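Local coordinates for protein AlyGC (Glaciecola chathamensis, PDB 5GKD) that cleaves alginate as a polysaccharide lyase of family 6, a calcium-binding enzyme from a marine bacterium, at residues G21-L26 and P47-G52; G56-T61 and S76-K81. All coordinates share one frame; numbering follows the deposited sequence.

Contact 1: residues G21-L26 and P47-G52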
ATOM      1  N   GLY A  21      42.965 -18.411 -20.125  1.00 26.18           N
ATOM      2  CA  GLY A  21      43.025 -19.834 -19.874  1.00 22.07           C
ATOM      3  C   GLY A  21      42.734 -20.248 -18.445  1.00 22.58           C
ATOM      4  O   GLY A  21      42.559 -21.442 -18.192  1.00 27.94           O
ATOM      5  N   ASP A  22      42.693 -19.315 -17.503  1.00 23.10           N
ATOM      6  CA  ASP A  22      42.415 -19.689 -16.125  1.00 22.95           C
ATOM      7  C   ASP A  22      40.914 -19.765 -15.861  1.00 23.21           C
ATOM      8  O   ASP A  22      40.112 -19.088 -16.513  1.00 21.62           O
ATOM      9  CB  ASP A  22      43.054 -18.700 -15.155  1.00 19.60           C
ATOM     10  CG  ASP A  22      44.579 -18.751 -15.179  1.00 23.13           C
ATOM     11  OD1 ASP A  22      45.177 -19.765 -15.591  1.00 23.61           O
ATOM     12  OD2 ASP A  22      45.175 -17.754 -14.768  1.00 23.19           O
ATOM     13  N   ASP A  23      40.549 -20.618 -14.898  1.00 22.66           N
ATOM     14  CA  ASP A  23      39.192 -20.751 -14.369  1.00 21.82           C
ATOM     15  C   ASP A  23      39.174 -20.280 -12.917  1.00 25.55           C
ATOM     16  O   ASP A  23      39.932 -20.791 -12.087  1.00 24.33           O
ATOM     17  CB  ASP A  23      38.699 -22.201 -14.430  1.00 22.37           C
ATOM     18  CG  ASP A  23      38.510 -22.703 -15.843  1.00 28.39           C
ATOM     19  OD1 ASP A  23      39.156 -22.155 -16.759  1.00 30.44           O
ATOM     20  OD2 ASP A  23      37.713 -23.644 -16.043  1.00 32.78           O
ATOM     21  N   ILE A  24      38.318 -19.315 -12.614  1.00 23.46           N
ATOM     22  CA  ILE A  24      38.029 -18.935 -11.240  1.00 20.90           C
ATOM     23  C   ILE A  24      36.839 -19.772 -10.794  1.00 19.52           C
ATOM     24  O   ILE A  24      35.789 -19.760 -11.440  1.00 20.56           O
ATOM     25  CB  ILE A  24      37.732 -17.435 -11.130  1.00 18.61           C
ATOM     26  CG1 ILE A  24      38.935 -16.633 -11.626  1.00 21.41           C
ATOM     27  CG2 ILE A  24      37.350 -17.075  -9.694  1.00 18.41           C
ATOM     28  CD1 ILE A  24      38.720 -15.158 -11.680  1.00 20.19           C
ATOM     29  N   ILE A  25      37.003 -20.521  -9.712  1.00 21.50           N
ATOM     30  CA  ILE A  25      36.033 -21.528  -9.297  1.00 21.39           C
ATOM     31  C   ILE A  25      35.421 -21.102  -7.965  1.00 22.10           C
ATOM     32  O   ILE A  25      36.108 -21.057  -6.934  1.00 19.54           O
ATOM     33  CB  ILE A  25      36.676 -22.915  -9.190  1.00 20.22           C
ATOM     34  CG1 ILE A  25      37.265 -23.344 -10.534  1.00 23.19           C
ATOM     35  CG2 ILE A  25      35.662 -23.926  -8.713  1.00 21.71           C
ATOM     36  CD1 ILE A  25      37.921 -24.717 -10.474  1.00 27.93           C
ATOM     37  N   LEU A  26      34.126 -20.797  -7.978  1.00 21.47           N
ATOM     38  CA  LEU A  26      33.396 -20.540  -6.742  1.00 17.80           C
ATOM     39  C   LEU A  26      33.120 -21.865  -6.047  1.00 19.55           C
ATOM     40  O   LEU A  26      32.452 -22.735  -6.614  1.00 18.69           O
ATOM     41  CB  LEU A  26      32.083 -19.806  -7.010  1.00 18.75           C
ATOM     42  CG  LEU A  26      32.101 -18.452  -7.714  1.00 19.54           C
ATOM     43  CD1 LEU A  26      30.684 -17.844  -7.727  1.00 17.02           C
ATOM     44  CD2 LEU A  26      33.137 -17.513  -7.093  1.00 19.21           C
ATOM     45  N   PRO A  47      39.930 -18.274 -23.086  1.00 26.65           N
ATOM     46  CA  PRO A  47      39.017 -17.416 -22.333  1.00 22.70           C
ATOM     47  C   PRO A  47      39.302 -17.492 -20.838  1.00 22.06           C
ATOM     48  O   PRO A  47      39.976 -18.395 -20.351  1.00 23.97           O
ATOM     49  CB  PRO A  47      37.649 -18.010 -22.666  1.00 21.84           C
ATOM     50  CG  PRO A  47      37.941 -19.461 -22.809  1.00 22.31           C
ATOM     51  CD  PRO A  47      39.288 -19.537 -23.488  1.00 25.43           C
ATOM     52  N   ILE A  48      38.780 -16.517 -20.107  1.00 21.49           N
ATOM     53  CA  ILE A  48      38.812 -16.551 -18.646  1.00 20.80           C
ATOM     54  C   ILE A  48      37.424 -16.925 -18.151  1.00 21.92           C
ATOM     55  O   ILE A  48      36.432 -16.305 -18.546  1.00 22.26           O
ATOM     56  CB  ILE A  48      39.268 -15.212 -18.056  1.00 19.98           C
ATOM     57  CG1 ILE A  48      40.623 -14.820 -18.637  1.00 19.83           C
ATOM     58  CG2 ILE A  48      39.367 -15.305 -16.548  1.00 19.60           C
ATOM     59  CD1 ILE A  48      41.062 -13.448 -18.211  1.00 21.59           C
ATOM     60  N   THR A  49      37.353 -17.946 -17.308  1.00 20.78           N
ATOM     61  CA  THR A  49      36.100 -18.571 -16.920  1.00 20.43           C
ATOM     62  C   THR A  49      35.837 -18.342 -15.434  1.00 18.64           C
ATOM     63  O   THR A  49      36.756 -18.413 -14.612  1.00 20.18           O
ATOM     64  CB  THR A  49      36.146 -20.075 -17.236  1.00 18.13           C
ATOM     65  OG1 THR A  49      36.329 -20.263 -18.644  1.00 23.49           O
ATOM     66  CG2 THR A  49      34.882 -20.782 -16.796  1.00 21.53           C
ATOM     67  N   LEU A  50      34.591 -18.031 -15.106  1.00 20.35           N
ATOM     68  CA  LEU A  50      34.053 -18.043 -13.745  1.00 18.58           C
ATOM     69  C   LEU A  50      33.004 -19.139 -13.686  1.00 19.29           C
ATOM     70  O   LEU A  50      32.028 -19.084 -14.439  1.00 20.49           O
ATOM     71  CB  LEU A  50      33.403 -16.707 -13.402  1.00 17.37           C
ATOM     72  CG  LEU A  50      33.216 -16.170 -11.978  1.00 21.48           C
ATOM     73  CD1 LEU A  50      31.902 -15.449 -11.821  1.00 18.94           C
ATOM     74  CD2 LEU A  50      33.486 -17.149 -10.835  1.00 18.69           C
ATOM     75  N   ARG A  51      33.181 -20.121 -12.799  1.00 19.44           N
ATOM     76  CA  ARG A  51      32.253 -21.243 -12.785  1.00 19.13           C
ATOM     77  C   ARG A  51      32.096 -21.791 -11.375  1.00 19.71           C
ATOM     78  O   ARG A  51      32.954 -21.619 -10.515  1.00 23.65           O
ATOM     79  CB  ARG A  51      32.687 -22.363 -13.745  1.00 18.29           C
ATOM     80  CG  ARG A  51      34.163 -22.588 -13.791  1.00 22.82           C
ATOM     81  CD  ARG A  51      34.571 -23.777 -14.682  1.00 25.12           C
ATOM     82  NE  ARG A  51      34.460 -24.979 -13.884  1.00 36.83           N
ATOM     83  CZ  ARG A  51      35.473 -25.743 -13.510  1.00 28.84           C
ATOM     84  NH1 ARG A  51      36.703 -25.490 -13.902  1.00 28.69           N
ATOM     85  NH2 ARG A  51      35.223 -26.787 -12.754  1.00 31.27           N
ATOM     86  N   GLY A  52      30.973 -22.456 -11.144  1.00 19.92           N
ATOM     87  CA  GLY A  52      30.760 -23.112  -9.873  1.00 21.59           C
ATOM     88  C   GLY A  52      31.537 -24.415  -9.817  1.00 22.85           C
ATOM     89  O   GLY A  52      31.675 -25.122 -10.814  1.00 23.47           O
TER
HETATM   90  O   HOH W   1      39.143 -20.407 -19.118  1.00 23.64           O

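Contact 2: residues G56-T61 and S76-K81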
ATOM      1  N   GLY A  56      25.056 -26.768  -9.667  1.00 20.24           N
ATOM      2  CA  GLY A  56      23.950 -27.194  -8.850  1.00 20.27           C
ATOM      3  C   GLY A  56      24.220 -27.142  -7.361  1.00 23.17           C
ATOM      4  O   GLY A  56      23.287 -27.340  -6.583  1.00 22.34           O
ATOM      5  N   LYS A  57      25.468 -26.891  -6.945  1.00 22.17           N
ATOM      6  CA  LYS A  57      25.797 -26.726  -5.532  1.00 21.88           C
ATOM      7  C   LYS A  57      26.340 -25.345  -5.189  1.00 20.46           C
ATOM      8  O   LYS A  57      26.700 -25.107  -4.030  1.00 24.60           O
ATOM      9  CB  LYS A  57      26.812 -27.791  -5.088  1.00 22.54           C
ATOM     10  CG  LYS A  57      26.264 -29.211  -5.126  1.00 23.95           C
ATOM     11  CD  LYS A  57      27.294 -30.250  -4.690  1.00 27.96           C
ATOM     12  CE  LYS A  57      26.629 -31.604  -4.478  1.00 36.65           C
ATOM     13  NZ  LYS A  57      27.591 -32.724  -4.251  1.00 49.37           N
ATOM     14  N   VAL A  58      26.455 -24.443  -6.160  1.00 21.81           N
ATOM     15  CA  VAL A  58      26.849 -23.058  -5.917  1.00 17.30           C
ATOM     16  C   VAL A  58      25.618 -22.192  -6.105  1.00 19.87           C
ATOM     17  O   VAL A  58      25.099 -22.048  -7.221  1.00 20.27           O
ATOM     18  CB  VAL A  58      27.988 -22.606  -6.838  1.00 18.95           C
ATOM     19  CG1 VAL A  58      28.247 -21.121  -6.679  1.00 17.05           C
ATOM     20  CG2 VAL A  58      29.237 -23.420  -6.566  1.00 18.14           C
ATOM     21  N   PHE A  59      25.167 -21.597  -5.015  1.00 20.35           N
ATOM     22  CA  PHE A  59      23.993 -20.748  -4.995  1.00 19.18           C
ATOM     23  C   PHE A  59      24.416 -19.325  -4.708  1.00 18.92           C
ATOM     24  O   PHE A  59      25.233 -19.089  -3.814  1.00 24.03           O
ATOM     25  CB  PHE A  59      23.007 -21.223  -3.925  1.00 20.48           C
ATOM     26  CG  PHE A  59      22.599 -22.642  -4.087  1.00 21.63           C
ATOM     27  CD1 PHE A  59      21.647 -22.994  -5.028  1.00 20.71           C
ATOM     28  CD2 PHE A  59      23.173 -23.635  -3.312  1.00 24.16           C
ATOM     29  CE1 PHE A  59      21.263 -24.302  -5.185  1.00 23.61           C
ATOM     30  CE2 PHE A  59      22.793 -24.955  -3.475  1.00 25.55           C
ATOM     31  CZ  PHE A  59      21.835 -25.285  -4.414  1.00 25.48           C
ATOM     32  N   LEU A  60      23.860 -18.390  -5.455  1.00 19.80           N
ATOM     33  CA  LEU A  60      24.022 -16.971  -5.195  1.00 18.21           C
ATOM     34  C   LEU A  60      22.665 -16.453  -4.748  1.00 20.40           C
ATOM     35  O   LEU A  60      21.713 -16.443  -5.533  1.00 16.64           O
ATOM     36  CB  LEU A  60      24.538 -16.225  -6.420  1.00 15.72           C
ATOM     37  CG  LEU A  60      26.062 -16.188  -6.503  1.00 20.42           C
ATOM     38  CD1 LEU A  60      26.594 -17.559  -6.795  1.00 19.82           C
ATOM     39  CD2 LEU A  60      26.564 -15.197  -7.522  1.00 19.40           C
ATOM     40  N   THR A  61      22.584 -16.021  -3.491  1.00 17.23           N
ATOM     41  CA  THR A  61      21.314 -15.744  -2.835  1.00 18.24           C
ATOM     42  C   THR A  61      21.300 -14.322  -2.275  1.00 18.75           C
ATOM     43  O   THR A  61      22.290 -13.588  -2.325  1.00 20.13           O
ATOM     44  CB  THR A  61      21.034 -16.751  -1.709  1.00 21.87           C
ATOM     45  OG1 THR A  61      21.968 -16.561  -0.630  1.00 21.62           O
ATOM     46  CG2 THR A  61      21.130 -18.175  -2.226  1.00 18.34           C
ATOM     47  N   SER A  76      29.641 -19.963 -15.942  1.00 19.21           N
ATOM     48  CA  SER A  76      28.828 -21.173 -16.010  1.00 19.47           C
ATOM     49  C   SER A  76      28.633 -21.809 -14.640  1.00 19.25           C
ATOM     50  O   SER A  76      29.431 -21.627 -13.720  1.00 21.90           O
ATOM     51  CB  SER A  76      29.435 -22.208 -16.959  1.00 17.71           C
ATOM     52  OG  SER A  76      30.637 -22.731 -16.441  1.00 22.52           O
ATOM     53  N   GLY A  77      27.556 -22.575 -14.530  1.00 17.91           N
ATOM     54  CA  GLY A  77      27.367 -23.436 -13.375  1.00 19.13           C
ATOM     55  C   GLY A  77      26.996 -22.729 -12.096  1.00 19.55           C
ATOM     56  O   GLY A  77      27.505 -23.092 -11.029  1.00 21.97           O
ATOM     57  N   LEU A  78      26.126 -21.724 -12.173  1.00 15.58           N
ATOM     58  CA  LEU A  78      25.645 -20.992 -11.008  1.00 17.86           C
ATOM     59  C   LEU A  78      24.126 -21.074 -10.940  1.00 17.46           C
ATOM     60  O   LEU A  78      23.447 -21.212 -11.964  1.00 20.11           O
ATOM     61  CB  LEU A  78      26.073 -19.510 -11.060  1.00 18.04           C
ATOM     62  CG  LEU A  78      27.546 -19.202 -11.360  1.00 17.05           C
ATOM     63  CD1 LEU A  78      27.778 -17.703 -11.482  1.00 12.91           C
ATOM     64  CD2 LEU A  78      28.431 -19.824 -10.278  1.00 18.51           C
ATOM     65  N   VAL A  79      23.601 -20.962  -9.728  1.00 18.21           N
ATOM     66  CA  VAL A  79      22.168 -20.915  -9.472  1.00 15.88           C
ATOM     67  C   VAL A  79      21.878 -19.653  -8.667  1.00 19.46           C
ATOM     68  O   VAL A  79      22.391 -19.499  -7.550  1.00 17.82           O
ATOM     69  CB  VAL A  79      21.672 -22.151  -8.708  1.00 18.14           C
ATOM     70  CG1 VAL A  79      20.163 -22.038  -8.441  1.00 15.53           C
ATOM     71  CG2 VAL A  79      21.987 -23.434  -9.476  1.00 18.23           C
ATOM     72  N   PHE A  80      21.066 -18.751  -9.228  1.00 18.63           N
ATOM     73  CA  PHE A  80      20.503 -17.644  -8.466  1.00 16.05           C
ATOM     74  C   PHE A  80      19.125 -18.061  -7.961  1.00 18.24           C
ATOM     75  O   PHE A  80      18.261 -18.454  -8.749  1.00 18.57           O
ATOM     76  CB  PHE A  80      20.389 -16.358  -9.287  1.00 15.65           C
ATOM     77  CG  PHE A  80      21.697 -15.815  -9.786  1.00 15.82           C
ATOM     78  CD1 PHE A  80      22.343 -16.398 -10.876  1.00 18.11           C
ATOM     79  CD2 PHE A  80      22.263 -14.705  -9.202  1.00 16.67           C
ATOM     80  CE1 PHE A  80      23.556 -15.908 -11.336  1.00 15.03           C
ATOM     81  CE2 PHE A  80      23.469 -14.198  -9.663  1.00 19.01           C
ATOM     82  CZ  PHE A  80      24.111 -14.797 -10.730  1.00 17.34           C
ATOM     83  N   LYS A  81      18.930 -17.976  -6.649  1.00 18.64           N
ATOM     84  CA  LYS A  81      17.669 -18.313  -6.002  1.00 19.53           C
ATOM     85  C   LYS A  81      17.666 -17.643  -4.639  1.00 18.51           C
ATOM     86  O   LYS A  81      18.694 -17.144  -4.180  1.00 18.18           O
ATOM     87  CB  LYS A  81      17.493 -19.831  -5.864  1.00 19.76           C
ATOM     88  CG  LYS A  81      18.389 -20.445  -4.794  1.00 20.96           C
ATOM     89  CD  LYS A  81      18.085 -21.923  -4.587  1.00 24.00           C
ATOM     90  CE  LYS A  81      18.738 -22.420  -3.310  1.00 28.49           C
ATOM     91  NZ  LYS A  81      18.522 -23.880  -3.073  1.00 35.55           N
TER
HETATM   92  O   HOH W   2      25.676 -24.000  -9.102  1.00 17.02           O

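Contact 1: residues G21-L26 and P47-G52
Asp23 to Leu26 and Ile48 to Gly52 run side by side as parallel strands, 4.6 Å apart at closest and 17° from exact alignment. Their backbone hydrogen bonds follow the parallel pattern. Thr49 N donates to Asp22 O, Ile24 N to Thr49 O (2.7 Å), Arg51 N to Ile24 O and Leu26 N to Arg51 O, so Ile24, Thr49 and Arg51 each use both their N-H and their C=O across the seam. Ahead of the strands, Gly21 N reaches Pro47 O from above the carbonyl plane, and CA-H...O contacts fill in between the stronger bonds.

The face carrying Asp23, Thr49 and Arg51 is polar, with Ile25 its one apolar member among the paired residues. Arg51 NH1 forms a salt bridge with Asp23 OD2 at 3.0 Å, meeting the anti lone pair of that oxygen almost in the guanidinium plane, while the carboxylate is turned 81° to that plane. Arg51 has CG between its own backbone N and carbonyl carbon (chi1 38°) and bends at chi3, and its guanidinium lies alongside Ile25, whose CD1 rests against one face, 3.7 Å from Arg51 NH1. A water lies in hydrogen-bonding reach of the other oxygen, Asp23 OD1, and of Thr49 OG1, though it cannot donate to every acceptor around it.

On the opposite face the contact is apolar. Leu50 CD2 touches both Ile24 CG2, at 4.0 Å, and Leu26 CG, at 3.7 Å, and Val36 and Phe38 of strand 35-41 also pack on Leu50.

Asp23 thus has one carboxylate oxygen held by a charge and the other probably by water, an environment that would probably favour its ionised form, while the aliphatic side of the same strands lines the interior.

Contact 2: residues G56-T61 and S76-K81
Gly56 meets the second segment largely through water: its N donates to a water molecule that in turn donates to Val58 O and Gly77 O, bridging the start of the contact where the chain turns a corner at Gly77. Val58 begins the strand proper. Its O accepts from Val79 N at 3.1 Å, and its CG1 lies alongside Leu78 CD2, the two side chains pointing the same way.

Phe59 pairs with Val79, whose CB and CG1 touch ring atom CD1. The ring is also crossed by Lys81, whose chain is extended beyond CG: CE passes 3.4 Å from Phe59 CD1, and NZ comes to rest over the ring face, 3.9 Å from the centroid and 27° off the normal, a cation-pi interaction.

On the reverse face, Leu60 lies beside Phe80. Leu60 CB sits over the Phe80 ring in a CH-pi contact, 4.3 Å from its centroid, and Leu60 CD2 touches Phe80 CE2. Leu60 N makes a straight bond to Val79 O (2.8 Å, 169° at the hydrogen), whereas the bond from Lys81 N to Leu60 O is weak at 3.4 Å. At Thr61 the closest approach is to backbone: its CG2 comes near the carbonyl O of Lys81.

Parallel strands in register, with like-placed side chains stacked from one turn to the next, are characteristic of the right-handed parallel beta-helix of the pectate-lyase-like clan, to which the chondroitinase B family belongs.

Both contacts join successive turns near the N-terminal end of the beta-helix, and strand 73-81 connects them: Leu50 O and Gly52 N of contact 1 probably bond to Ser76, just before the corner at Gly77 that leads into contact 2. Leu26, from contact 1, packs on Val58 and Leu78 of contact 2, so their apolar sides share one interior. Contact 2 is the more buried, while contact 1 is partly buried. On the other face contact 1 pairs two opposite charges, Arg51 and Asp23, whereas contact 2 sets the charge of Lys81 on an aromatic ring. The backbone ladder is longer in 21-26/47-52 than in 56-61/76-81.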